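Local structure of mutT/nudix family protein (Listeria innocua, 3I9X) at residues M32-K38 with F123-P129; E92-L96 with A131-R135. The protein probably acts as a hydrolase of the Nudix family, this chain being the Nudix-domain part of a longer protein. All coordinates share one frame; numbering follows the deposited sequence.

Contact 1 of 2, residues M32-K38 with F123-P129; sequences MILTTVK and FYAIVPP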
# COMPACT_ATOMS: atom_id res chain seq x y z
N MET A 32 1.14 -10.01 -7.72
CA MET A 32 -0.08 -10.79 -7.55
C MET A 32 0.16 -12.19 -6.99
O MET A 32 0.80 -13.03 -7.62
CB MET A 32 -0.78 -10.96 -8.90
CG MET A 32 -0.97 -9.60 -9.69
SD MET A 32 -2.12 -9.75 -11.12
CE MET A 32 -3.03 -11.17 -10.39
N ILE A 33 -0.38 -12.44 -5.81
CA ILE A 33 -0.47 -13.80 -5.28
C ILE A 33 -1.72 -14.41 -5.91
O ILE A 33 -2.86 -14.08 -5.54
CB ILE A 33 -0.56 -13.77 -3.80
CG1 ILE A 33 0.75 -13.20 -3.24
CG2 ILE A 33 -0.81 -15.11 -3.21
CD1 ILE A 33 1.82 -14.15 -3.34
N LEU A 34 -1.50 -15.30 -6.85
CA LEU A 34 -2.56 -15.91 -7.64
C LEU A 34 -2.85 -17.32 -7.20
O LEU A 34 -2.08 -18.24 -7.52
CB LEU A 34 -2.14 -15.92 -9.10
CG LEU A 34 -3.16 -15.87 -10.21
CD1 LEU A 34 -4.29 -14.97 -9.75
CD2 LEU A 34 -2.50 -15.32 -11.51
N THR A 35 -3.95 -17.51 -6.50
CA THR A 35 -4.24 -18.80 -5.86
C THR A 35 -5.50 -19.49 -6.33
O THR A 35 -6.39 -18.87 -6.92
CB THR A 35 -4.31 -18.65 -4.35
OG1 THR A 35 -5.53 -18.02 -3.97
CG2 THR A 35 -3.13 -17.85 -3.80
N THR A 36 -5.54 -20.80 -6.08
CA THR A 36 -6.73 -21.62 -6.30
C THR A 36 -6.77 -22.71 -5.24
O THR A 36 -5.85 -22.84 -4.42
CB THR A 36 -6.80 -22.24 -7.68
OG1 THR A 36 -8.10 -22.83 -7.88
CG2 THR A 36 -5.75 -23.29 -7.89
N VAL A 37 -7.87 -23.43 -5.20
CA VAL A 37 -8.02 -24.55 -4.29
C VAL A 37 -8.22 -25.75 -5.19
O VAL A 37 -8.98 -25.69 -6.15
CB VAL A 37 -9.17 -24.35 -3.30
CG1 VAL A 37 -9.53 -25.68 -2.57
CG2 VAL A 37 -8.83 -23.28 -2.25
N LYS A 38 -7.45 -26.80 -4.97
CA LYS A 38 -7.67 -28.04 -5.70
C LYS A 38 -7.15 -29.22 -4.90
O LYS A 38 -6.40 -29.05 -3.92
CB LYS A 38 -7.04 -28.01 -7.10
CG LYS A 38 -5.51 -28.08 -7.14
CD LYS A 38 -4.98 -28.04 -8.59
CE LYS A 38 -3.88 -29.09 -8.88
NZ LYS A 38 -4.05 -29.68 -10.23
N PHE A 123 -1.28 -7.77 -4.18
CA PHE A 123 -2.67 -8.17 -4.19
C PHE A 123 -2.72 -9.69 -4.16
O PHE A 123 -1.78 -10.35 -4.66
CB PHE A 123 -3.34 -7.73 -5.50
CG PHE A 123 -3.38 -6.22 -5.72
CD1 PHE A 123 -4.53 -5.47 -5.39
CD2 PHE A 123 -2.34 -5.57 -6.37
CE1 PHE A 123 -4.60 -4.10 -5.63
CE2 PHE A 123 -2.39 -4.20 -6.63
CZ PHE A 123 -3.52 -3.45 -6.24
N TYR A 124 -3.80 -10.26 -3.63
CA TYR A 124 -4.12 -11.66 -3.94
C TYR A 124 -5.44 -11.84 -4.67
O TYR A 124 -6.30 -11.00 -4.62
CB TYR A 124 -4.14 -12.53 -2.70
CG TYR A 124 -5.28 -12.38 -1.70
CD1 TYR A 124 -6.49 -13.02 -1.88
CD2 TYR A 124 -5.09 -11.69 -0.52
CE1 TYR A 124 -7.50 -12.95 -0.91
CE2 TYR A 124 -6.09 -11.59 0.45
CZ TYR A 124 -7.29 -12.22 0.25
OH TYR A 124 -8.26 -12.10 1.23
N ALA A 125 -5.57 -12.97 -5.34
CA ALA A 125 -6.82 -13.37 -5.96
C ALA A 125 -7.00 -14.87 -5.78
O ALA A 125 -6.01 -15.63 -5.73
CB ALA A 125 -6.80 -13.02 -7.45
N ILE A 126 -8.26 -15.29 -5.69
CA ILE A 126 -8.64 -16.70 -5.65
C ILE A 126 -9.45 -17.02 -6.90
O ILE A 126 -10.55 -16.54 -7.07
CB ILE A 126 -9.41 -17.03 -4.39
CG1 ILE A 126 -8.56 -16.71 -3.17
CG2 ILE A 126 -9.84 -18.52 -4.35
CD1 ILE A 126 -9.37 -16.46 -1.95
N VAL A 127 -8.87 -17.79 -7.81
CA VAL A 127 -9.51 -18.03 -9.10
C VAL A 127 -9.79 -19.52 -9.23
O VAL A 127 -9.34 -20.30 -8.40
CB VAL A 127 -8.66 -17.46 -10.23
CG1 VAL A 127 -8.25 -16.01 -9.89
CG2 VAL A 127 -7.43 -18.32 -10.48
N PRO A 128 -10.62 -19.91 -10.21
CA PRO A 128 -10.85 -21.32 -10.44
C PRO A 128 -9.57 -21.96 -10.96
O PRO A 128 -8.79 -21.32 -11.66
CB PRO A 128 -11.98 -21.34 -11.50
CG PRO A 128 -12.69 -20.02 -11.35
CD PRO A 128 -11.51 -19.08 -11.06
N PRO A 129 -9.38 -23.24 -10.62
CA PRO A 129 -8.10 -23.90 -10.89
C PRO A 129 -7.77 -24.03 -12.36
O PRO A 129 -6.59 -24.11 -12.70
CB PRO A 129 -8.25 -25.27 -10.22
CG PRO A 129 -9.69 -25.47 -10.02
CD PRO A 129 -10.36 -24.13 -9.98
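Ile33 and Tyr124, Thr35 and Ile126 sit side by side in two parallel strands, an example of how a ladder of backbone bonds can be supplemented and extended by hydroxyl groups. The ladder runs Ile33 N to Phe123 O, Ala125 N to Ile33 O, Thr35 N to Ala125 O and Val127 N to Thr35 O. Ala125 O takes a second donor, Thr35 OG1, at 3.0 Å, tilted 30° from the carbonyl plane. Beyond the paired residues Thr36 continues the grip. Its CB lies 3.3 Å from Val127 O. With OG1 anti to the backbone N (chi1 -170°), the hydroxyl donates to that same Val127 O at 2.9 Å and lies against Pro129 CD at 3.3 Å. The methyl CG2 takes the other branch, resting 3.9 Å from Pro129 CB, and the ring crosses the threonine at about a right angle. On the face carrying Leu34 and Ala125, Leu34 CD1 meets Ala125 CB at 3.9 Å and reaches Val127 CG1 as well. In the mixed Nudix sheet, helix 82-94 covers this face through Leu90 and Thr94, helix 161-177 packs on Ile33 and Tyr124, and strand 43-52 pairs antiparallel with the far edge of 32-38.

Contact 2 of 2, residues E92-L96 with A131-R135; sequences EETSL and ALEKR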
# COMPACT_ATOMS: atom_id res chain seq x y z
N GLU A 92 -3.28 -10.75 -18.98
CA GLU A 92 -2.16 -11.14 -19.84
C GLU A 92 -1.64 -12.53 -19.50
O GLU A 92 -1.13 -13.25 -20.37
CB GLU A 92 -0.98 -10.17 -19.74
CG GLU A 92 -1.28 -8.75 -20.23
CD GLU A 92 -0.01 -7.95 -20.52
OE1 GLU A 92 -0.15 -6.83 -21.06
OE2 GLU A 92 1.11 -8.43 -20.22
N GLU A 93 -1.75 -12.91 -18.24
CA GLU A 93 -1.17 -14.14 -17.76
C GLU A 93 -2.20 -15.27 -17.72
O GLU A 93 -1.80 -16.41 -17.69
CB GLU A 93 -0.56 -13.95 -16.36
CG GLU A 93 0.79 -14.62 -16.18
CD GLU A 93 1.99 -13.73 -16.56
OE1 GLU A 93 2.04 -12.56 -16.11
OE2 GLU A 93 2.90 -14.22 -17.28
N THR A 94 -3.49 -14.95 -17.71
CA THR A 94 -4.53 -15.98 -17.55
C THR A 94 -5.87 -15.79 -18.28
O THR A 94 -6.73 -16.67 -18.18
CB THR A 94 -4.91 -16.16 -16.05
OG1 THR A 94 -5.95 -15.24 -15.69
CG2 THR A 94 -3.70 -15.96 -15.17
N SER A 95 -6.05 -14.66 -18.97
CA SER A 95 -7.33 -14.29 -19.63
C SER A 95 -8.53 -14.15 -18.69
O SER A 95 -9.65 -14.04 -19.16
CB SER A 95 -7.69 -15.27 -20.77
OG SER A 95 -6.70 -15.24 -21.80
N LEU A 96 -8.32 -14.14 -17.38
CA LEU A 96 -9.42 -13.87 -16.45
C LEU A 96 -9.67 -12.36 -16.37
O LEU A 96 -8.73 -11.57 -16.44
CB LEU A 96 -9.14 -14.46 -15.06
CG LEU A 96 -9.21 -15.99 -15.00
CD1 LEU A 96 -8.44 -16.50 -13.80
CD2 LEU A 96 -10.67 -16.47 -15.00
N ALA A 131 -7.90 -22.11 -15.27
CA ALA A 131 -7.02 -21.13 -15.91
C ALA A 131 -5.56 -21.22 -15.44
O ALA A 131 -4.64 -21.03 -16.23
CB ALA A 131 -7.53 -19.75 -15.64
N LEU A 132 -5.34 -21.48 -14.16
CA LEU A 132 -3.97 -21.62 -13.64
C LEU A 132 -3.31 -22.90 -14.15
O LEU A 132 -2.16 -22.87 -14.54
CB LEU A 132 -3.96 -21.57 -12.11
CG LEU A 132 -4.63 -20.36 -11.49
CD1 LEU A 132 -4.26 -20.20 -9.99
CD2 LEU A 132 -4.31 -19.11 -12.33
N GLU A 133 -4.05 -24.01 -14.17
CA GLU A 133 -3.56 -25.27 -14.77
C GLU A 133 -3.20 -25.09 -16.24
O GLU A 133 -2.16 -25.55 -16.67
CB GLU A 133 -4.58 -26.42 -14.59
CG GLU A 133 -4.72 -26.91 -13.14
CD GLU A 133 -5.98 -27.76 -12.87
OE1 GLU A 133 -6.97 -27.68 -13.65
OE2 GLU A 133 -5.99 -28.49 -11.85
N LYS A 134 -4.03 -24.37 -16.99
CA LYS A 134 -3.71 -24.08 -18.41
C LYS A 134 -2.32 -23.47 -18.59
O LYS A 134 -1.52 -23.94 -19.41
CB LYS A 134 -4.75 -23.16 -19.06
CG LYS A 134 -5.96 -23.86 -19.68
CD LYS A 134 -6.73 -22.94 -20.68
CE LYS A 134 -5.90 -22.57 -21.95
NZ LYS A 134 -6.60 -21.64 -22.90
N ARG A 135 -2.03 -22.41 -17.83
CA ARG A 135 -0.73 -21.71 -17.97
C ARG A 135 0.43 -22.56 -17.49
O ARG A 135 1.50 -22.53 -18.10
CB ARG A 135 -0.73 -20.36 -17.25
CG ARG A 135 -1.21 -19.22 -18.13
CD ARG A 135 -0.12 -18.73 -19.12
NE ARG A 135 0.82 -17.77 -18.54
CZ ARG A 135 1.99 -17.42 -19.08
NH1 ARG A 135 2.41 -17.95 -20.24
NH2 ARG A 135 2.77 -16.54 -18.45
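Thr94 and Ala131 bring the two backbones closest, with their CA atoms 6.0 Å apart, just ahead of Ser95, where the chain leaves helical geometry with a positive phi of 61°. Here the closing turn of helix 82-94 meets the flank of helix 129-137, and the join has a polar half and an apolar half. In the polar half, Glu93 and Arg135 form a salt bridge. Glu93 OE2 lies at the edge of the guanidinium, near its plane, 2.6 Å from Arg135 NH2, although the N-H points poorly at the oxygen and the hydrogen bond is weak. The carboxylate and guanidinium planes are turned 31° from each other. Arg135 gets there by folding at chi2 and chi3, which carries its chain past the carbonyl of Glu93. Its NH1 pairs with Asp140, so the guanidinium is held by two carboxylates. In the apolar half, Ala131 CB fits against Leu96 CD1 at 3.8 Å, and Thr94 CG2 lies 4.3 Å from Leu132 CD2. Thr94 OG1 accepts from Leu96 N at 3.1 Å, an ST turn across the bend; Leu96 faces Ala131, and the same hydroxyl is hydrogen-bonded to Leu90 O. The sequence through Glu92 and Glu93 to Leu96 matches the end of the Nudix box, with Ser95 in place of the signature's usual glycine. It is the C-terminal end of the loop-helix-loop motif, whose glutamates bind divalent metal in many Nudix hydrolases; a like role here is only inferred.

Contact 1 and contact 2, with centres about 11 Å apart, touch each other directly. The chain leaves strand 118-126 and, after a short link at Val127 and Pro128, enters helix 129-137, which supplies one side of contact 2. Val127 packs against both segments of contact 2: its CG2 lies 3.6 Å from Leu132 CG, and its CB lies 3.7 Å from Leu96 CD1. Leu132 CD1 also approaches Leu34 O, at 3.8 Å. Farther along the strand, a salt bridge of 2.8 Å joins Lys38 NZ to Glu133 OE2. Helix 82-94 packs on the sheet of contact 1 through Leu34; by analogy with other Nudix hydrolases, its glutamates would mark the metal-binding side.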